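Local coordinates for MHC class I protein (Ginglymostoma cirratum, PDB 6LUP) that probably presents peptides to T cells at the cell surface, as an MHC class I heavy chain with a peptide held in its groove, at residues A[78-83]-A[88-93]; A[69-74]-A[92-97]. All blocks are in the same frame, centred on the assembly; numbering follows the deposited sequence.

Interaction 1: residues A[78-83]-A[88-93]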
loop_
_atom_site.group_PDB
_atom_site.type_symbol
_atom_site.label_atom_id
_atom_site.label_comp_id
_atom_site.label_asym_id
_atom_site.label_seq_id
_atom_site.Cartn_x
_atom_site.Cartn_y
_atom_site.Cartn_z
ATOM N N ILE A 78 -23.565 -7.913 -11.397
ATOM C CA ILE A 78 -24.583 -6.861 -11.453
ATOM C C ILE A 78 -24.130 -5.693 -12.332
ATOM O O ILE A 78 -24.879 -5.231 -13.198
ATOM C CB ILE A 78 -24.984 -6.364 -10.041
ATOM C CG1 ILE A 78 -25.713 -7.471 -9.271
ATOM C CG2 ILE A 78 -25.870 -5.126 -10.128
ATOM C CD1 ILE A 78 -25.830 -7.225 -7.781
ATOM N N LEU A 79 -22.898 -5.238 -12.121
ATOM C CA LEU A 79 -22.376 -4.074 -12.831
ATOM C C LEU A 79 -22.000 -4.361 -14.285
ATOM O O LEU A 79 -22.036 -3.462 -15.123
ATOM C CB LEU A 79 -21.203 -3.448 -12.070
ATOM C CG LEU A 79 -21.553 -2.769 -10.741
ATOM C CD1 LEU A 79 -20.299 -2.230 -10.075
ATOM C CD2 LEU A 79 -22.579 -1.658 -10.913
ATOM N N SER A 80 -21.645 -5.612 -14.576
ATOM C CA SER A 80 -21.400 -6.044 -15.951
ATOM C C SER A 80 -22.678 -5.924 -16.774
ATOM O O SER A 80 -22.651 -5.443 -17.908
ATOM C CB SER A 80 -20.884 -7.482 -15.989
ATOM O OG SER A 80 -19.586 -7.569 -15.431
ATOM N N LYS A 81 -23.792 -6.351 -16.182
ATOM C CA LYS A 81 -25.104 -6.244 -16.806
ATOM C C LYS A 81 -25.493 -4.782 -17.019
ATOM O O LYS A 81 -26.043 -4.428 -18.064
ATOM C CB LYS A 81 -26.158 -6.965 -15.956
ATOM C CG LYS A 81 -27.500 -7.142 -16.648
ATOM C CD LYS A 81 -28.466 -7.970 -15.812
ATOM C CE LYS A 81 -29.817 -8.094 -16.501
ATOM N NZ LYS A 81 -30.814 -8.786 -15.638
ATOM N N ARG A 82 -25.191 -3.942 -16.032
ATOM C CA ARG A 82 -25.521 -2.519 -16.082
ATOM C C ARG A 82 -24.727 -1.760 -17.142
ATOM O O ARG A 82 -25.230 -0.807 -17.739
ATOM C CB ARG A 82 -25.300 -1.866 -14.720
ATOM C CG ARG A 82 -26.344 -2.214 -13.675
ATOM C CD ARG A 82 -26.227 -1.272 -12.493
ATOM N NE ARG A 82 -26.989 -1.740 -11.340
ATOM C CZ ARG A 82 -26.849 -1.262 -10.106
ATOM N NH1 ARG A 82 -25.978 -0.290 -9.854
ATOM N NH2 ARG A 82 -27.591 -1.754 -9.120
ATOM N N THR A 83 -23.487 -2.185 -17.364
ATOM C CA THR A 83 -22.608 -1.536 -18.333
ATOM C C THR A 83 -22.544 -2.319 -19.645
ATOM O O THR A 83 -21.711 -2.033 -20.510
ATOM C CB THR A 83 -21.185 -1.355 -17.763
ATOM O OG1 THR A 83 -20.738 -2.589 -17.193
ATOM C CG2 THR A 83 -21.168 -0.282 -16.690
ATOM N N GLY A 88 -14.655 -11.174 -19.436
ATOM C CA GLY A 88 -13.346 -10.529 -19.357
ATOM C C GLY A 88 -12.905 -10.392 -17.927
ATOM O O GLY A 88 -13.478 -11.048 -17.069
ATOM N N ILE A 89 -11.954 -9.506 -17.689
ATOM C CA ILE A 89 -11.401 -9.426 -16.340
ATOM C C ILE A 89 -11.928 -8.172 -15.645
ATOM O O ILE A 89 -11.769 -7.062 -16.157
ATOM C CB ILE A 89 -9.856 -9.454 -16.363
ATOM C CG1 ILE A 89 -9.366 -10.782 -16.951
ATOM C CG2 ILE A 89 -9.287 -9.258 -14.961
ATOM C CD1 ILE A 89 -8.055 -10.689 -17.703
ATOM N N HIS A 90 -12.565 -8.356 -14.489
ATOM C CA HIS A 90 -13.213 -7.246 -13.784
ATOM C C HIS A 90 -12.947 -7.198 -12.277
ATOM O O HIS A 90 -12.590 -8.203 -11.664
ATOM C CB HIS A 90 -14.715 -7.238 -14.077
ATOM C CG HIS A 90 -15.034 -7.056 -15.526
ATOM N ND1 HIS A 90 -14.828 -5.865 -16.188
ATOM C CD2 HIS A 90 -15.522 -7.920 -16.447
ATOM C CE1 HIS A 90 -15.186 -5.999 -17.454
ATOM N NE2 HIS A 90 -15.611 -7.236 -17.637
ATOM N N THR A 91 -13.138 -6.014 -11.701
ATOM C CA THR A 91 -12.761 -5.732 -10.320
ATOM C C THR A 91 -13.823 -4.910 -9.594
ATOM O O THR A 91 -14.457 -4.029 -10.183
ATOM C CB THR A 91 -11.420 -4.963 -10.276
ATOM O OG1 THR A 91 -10.393 -5.769 -10.861
ATOM C CG2 THR A 91 -11.009 -4.629 -8.857
ATOM N N TYR A 92 -14.016 -5.215 -8.316
ATOM C CA TYR A 92 -14.712 -4.313 -7.415
ATOM C C TYR A 92 -13.786 -3.941 -6.259
ATOM O O TYR A 92 -12.993 -4.766 -5.798
ATOM C CB TYR A 92 -16.004 -4.938 -6.889
ATOM C CG TYR A 92 -16.982 -3.925 -6.325
ATOM C CD1 TYR A 92 -17.933 -3.312 -7.141
ATOM C CD2 TYR A 92 -16.952 -3.573 -4.979
ATOM C CE1 TYR A 92 -18.827 -2.384 -6.632
ATOM C CE2 TYR A 92 -17.840 -2.644 -4.460
ATOM C CZ TYR A 92 -18.778 -2.055 -5.289
ATOM O OH TYR A 92 -19.664 -1.134 -4.772
ATOM N N GLN A 93 -13.879 -2.696 -5.803
ATOM C CA GLN A 93 -13.047 -2.221 -4.705
ATOM C C GLN A 93 -13.845 -1.419 -3.690
ATOM O O GLN A 93 -14.764 -0.685 -4.055
ATOM C CB GLN A 93 -11.886 -1.384 -5.234
ATOM C CG GLN A 93 -10.819 -2.192 -5.947
ATOM C CD GLN A 93 -9.895 -1.325 -6.771
ATOM O OE1 GLN A 93 -10.252 -0.864 -7.856
ATOM N NE2 GLN A 93 -8.694 -1.098 -6.260
#
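L79, S80 and Y92 carry most of this contact, at one end of the MHC class I peptide-binding groove. The last turn of the long helix 55-82 here meets the start of strand 91-100 in the groove floor. Across the two segments the contact is made by van der Waals packing, without a hydrogen bond. L79 CD1 meets the edge of the Y92 ring, in its plane, 3.7 Å from Y92 CE1 and 3.9 Å from Y92 CD1. The two side chains cross at about a right angle. Y92 CG is anti to the backbone N (chi1 -161°), which puts the CE1 edge of the ring against L79 CD1. Both residues also pack on an apolar side chain of the bound peptide, so they form part of the groove wall and floor. Y92 OH bonds to H113 on the next strand. At the next helix residue, S80 OG lies 4.2 Å from H90 CD2, a loose contact. S80 OG is hydrogen-bonded to I76 O, and H90 ND1 to D116. The helix ends at R82. T83, the first residue past it, gives L79 O two bonds, from opposite faces of the carbonyl plane: T83 N at 3.0 Å and T83 OG1 at 2.6 Å.

Interaction 2: residues A[69-74]-A[92-97]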
loop_
_atom_site.group_PDB
_atom_site.type_symbol
_atom_site.label_atom_id
_atom_site.label_comp_id
_atom_site.label_asym_id
_atom_site.label_seq_id
_atom_site.Cartn_x
_atom_site.Cartn_y
_atom_site.Cartn_z
ATOM N N GLU A 69 -17.569 -11.253 1.278
ATOM C CA GLU A 69 -16.992 -12.077 0.206
ATOM C C GLU A 69 -17.943 -12.342 -0.971
ATOM O O GLU A 69 -17.592 -12.041 -2.119
ATOM C CB GLU A 69 -16.421 -13.387 0.762
ATOM C CG GLU A 69 -15.790 -14.279 -0.299
ATOM C CD GLU A 69 -15.290 -15.608 0.244
ATOM O OE1 GLU A 69 -14.971 -15.703 1.452
ATOM O OE2 GLU A 69 -15.206 -16.567 -0.551
ATOM N N PRO A 70 -19.138 -12.910 -0.705
ATOM C CA PRO A 70 -20.076 -13.100 -1.812
ATOM C C PRO A 70 -20.589 -11.774 -2.384
ATOM O O PRO A 70 -20.776 -11.666 -3.601
ATOM C CB PRO A 70 -21.223 -13.898 -1.176
ATOM C CG PRO A 70 -21.094 -13.672 0.292
ATOM C CD PRO A 70 -19.627 -13.541 0.534
ATOM N N TRP A 71 -20.787 -10.783 -1.514
ATOM C CA TRP A 71 -21.342 -9.483 -1.894
ATOM C C TRP A 71 -20.649 -8.893 -3.125
ATOM O O TRP A 71 -21.294 -8.609 -4.138
ATOM C CB TRP A 71 -21.261 -8.509 -0.716
ATOM C CG TRP A 71 -21.814 -7.129 -0.993
ATOM C CD1 TRP A 71 -23.130 -6.763 -1.035
ATOM C CD2 TRP A 71 -21.060 -5.936 -1.247
ATOM N NE1 TRP A 71 -23.244 -5.418 -1.300
ATOM C CE2 TRP A 71 -21.988 -4.887 -1.436
ATOM C CE3 TRP A 71 -19.693 -5.654 -1.336
ATOM C CZ2 TRP A 71 -21.594 -3.575 -1.714
ATOM C CZ3 TRP A 71 -19.298 -4.344 -1.611
ATOM C CH2 TRP A 71 -20.249 -3.324 -1.798
ATOM N N GLY A 72 -19.333 -8.734 -3.031
ATOM C CA GLY A 72 -18.545 -8.161 -4.111
ATOM C C GLY A 72 -18.547 -8.981 -5.389
ATOM O O GLY A 72 -18.525 -8.418 -6.481
ATOM N N LYS A 73 -18.565 -10.307 -5.258
ATOM C CA LYS A 73 -18.678 -11.167 -6.428
ATOM C C LYS A 73 -20.013 -10.929 -7.134
ATOM O O LYS A 73 -20.047 -10.744 -8.350
ATOM C CB LYS A 73 -18.487 -12.647 -6.082
ATOM C CG LYS A 73 -18.309 -13.517 -7.323
ATOM C CD LYS A 73 -17.529 -14.795 -7.048
ATOM C CE LYS A 73 -18.426 -16.021 -6.987
ATOM N NZ LYS A 73 -17.637 -17.270 -7.186
ATOM N N ALA A 74 -21.102 -10.909 -6.365
ATOM C CA ALA A 74 -22.421 -10.584 -6.907
ATOM C C ALA A 74 -22.382 -9.240 -7.632
ATOM O O ALA A 74 -22.963 -9.087 -8.710
ATOM C CB ALA A 74 -23.463 -10.567 -5.805
ATOM N N TYR A 92 -14.016 -5.215 -8.316
ATOM C CA TYR A 92 -14.712 -4.313 -7.415
ATOM C C TYR A 92 -13.786 -3.941 -6.259
ATOM O O TYR A 92 -12.993 -4.766 -5.798
ATOM C CB TYR A 92 -16.004 -4.938 -6.889
ATOM C CG TYR A 92 -16.982 -3.925 -6.325
ATOM C CD1 TYR A 92 -17.933 -3.312 -7.141
ATOM C CD2 TYR A 92 -16.952 -3.573 -4.979
ATOM C CE1 TYR A 92 -18.827 -2.384 -6.632
ATOM C CE2 TYR A 92 -17.840 -2.644 -4.460
ATOM C CZ TYR A 92 -18.778 -2.055 -5.289
ATOM O OH TYR A 92 -19.664 -1.134 -4.772
ATOM N N GLN A 93 -13.879 -2.696 -5.803
ATOM C CA GLN A 93 -13.047 -2.221 -4.705
ATOM C C GLN A 93 -13.845 -1.419 -3.690
ATOM O O GLN A 93 -14.764 -0.685 -4.055
ATOM C CB GLN A 93 -11.886 -1.384 -5.234
ATOM C CG GLN A 93 -10.819 -2.192 -5.947
ATOM C CD GLN A 93 -9.895 -1.325 -6.771
ATOM O OE1 GLN A 93 -10.252 -0.864 -7.856
ATOM N NE2 GLN A 93 -8.694 -1.098 -6.260
ATOM N N LEU A 94 -13.484 -1.572 -2.419
ATOM C CA LEU A 94 -14.086 -0.800 -1.341
ATOM C C LEU A 94 -12.996 -0.255 -0.435
ATOM O O LEU A 94 -12.102 -0.986 -0.023
ATOM C CB LEU A 94 -15.047 -1.663 -0.525
ATOM C CG LEU A 94 -16.127 -1.009 0.343
ATOM C CD1 LEU A 94 -16.803 -2.074 1.187
ATOM C CD2 LEU A 94 -15.603 0.087 1.249
ATOM N N MET A 95 -13.083 1.034 -0.135
ATOM C CA MET A 95 -12.214 1.686 0.829
ATOM C C MET A 95 -13.077 2.292 1.908
ATOM O O MET A 95 -13.957 3.101 1.608
ATOM C CB MET A 95 -11.492 2.852 0.171
ATOM C CG MET A 95 -10.100 2.569 -0.328
ATOM S SD MET A 95 -9.486 3.988 -1.265
ATOM C CE MET A 95 -9.155 5.158 0.057
ATOM N N CYS A 96 -12.833 1.934 3.159
ATOM C CA CYS A 96 -13.434 2.697 4.244
ATOM C C CYS A 96 -12.482 2.838 5.411
ATOM O O CYS A 96 -11.540 2.052 5.559
ATOM C CB CYS A 96 -14.779 2.109 4.680
ATOM S SG CYS A 96 -14.704 0.378 5.151
ATOM N N GLY A 97 -12.721 3.865 6.217
ATOM C CA GLY A 97 -11.929 4.094 7.405
ATOM C C GLY A 97 -12.240 5.398 8.095
ATOM O O GLY A 97 -13.157 6.121 7.706
#
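Helix segment 69-74 runs over strand segment 92-97 at 130°, with the axes 9.0 Å apart at their closest, and G72 CA and Y92 CA are the nearest CA pair at 6.4 Å. This is the helix-on-sheet packing of the MHC class I groove, where helix 55-82 forms one wall and strand 91-100 part of the floor. W71 covers most of the contact from the helix side. Its CG is anti to the backbone N (chi1 -180°), which carries the indole out from the helix and brings its six-membered ring to the floor. The ring meets the Y92 ring with the planes nearly perpendicular, at 88°, and the centroids 5.3 Å apart. W71 CZ3 and CH2 both lie against Y92 CE2, CZ3 at 3.6 Å. W71 CH2 also reaches Y92 OH at 3.7 Å, a packing contact. W71 CZ3 also touches L94 CD1, more loosely, at 4.4 Å; L94 is the next floor residue that points toward the helix. W71 NE1 is hydrogen-bonded to the backbone of the bound peptide, so the indole both packs on the floor and holds the ligand. W68 and W11 meet it edge-to-face and extend the aromatic cluster. G72 has no side chain, and here the helix backbone itself lies close to the strand. The nearest pair there is G72 O and Y92 CB, at 4.3 Å.

Overall arrangement
Both interactions join helix 55-82 to strand 91-100, and their centres are 12 Å apart. Along the chain, 69-74 comes first, then 78-83. The chain then leaves the helix, passes through a loop and returns beneath it as the floor strand. Interaction 1 lies near the loop. Interaction 2 lies farther from it, earlier in the helix and later in the strand. The strand segments overlap at Y92 and Q93, and Y92 takes part in both contacts. Its ring thus bridges two successive parts of the same helix. Both contacts belong to the peptide-binding unit, where the helix walls the groove over the eight-stranded antiparallel floor, and each includes residues that touch the bound peptide.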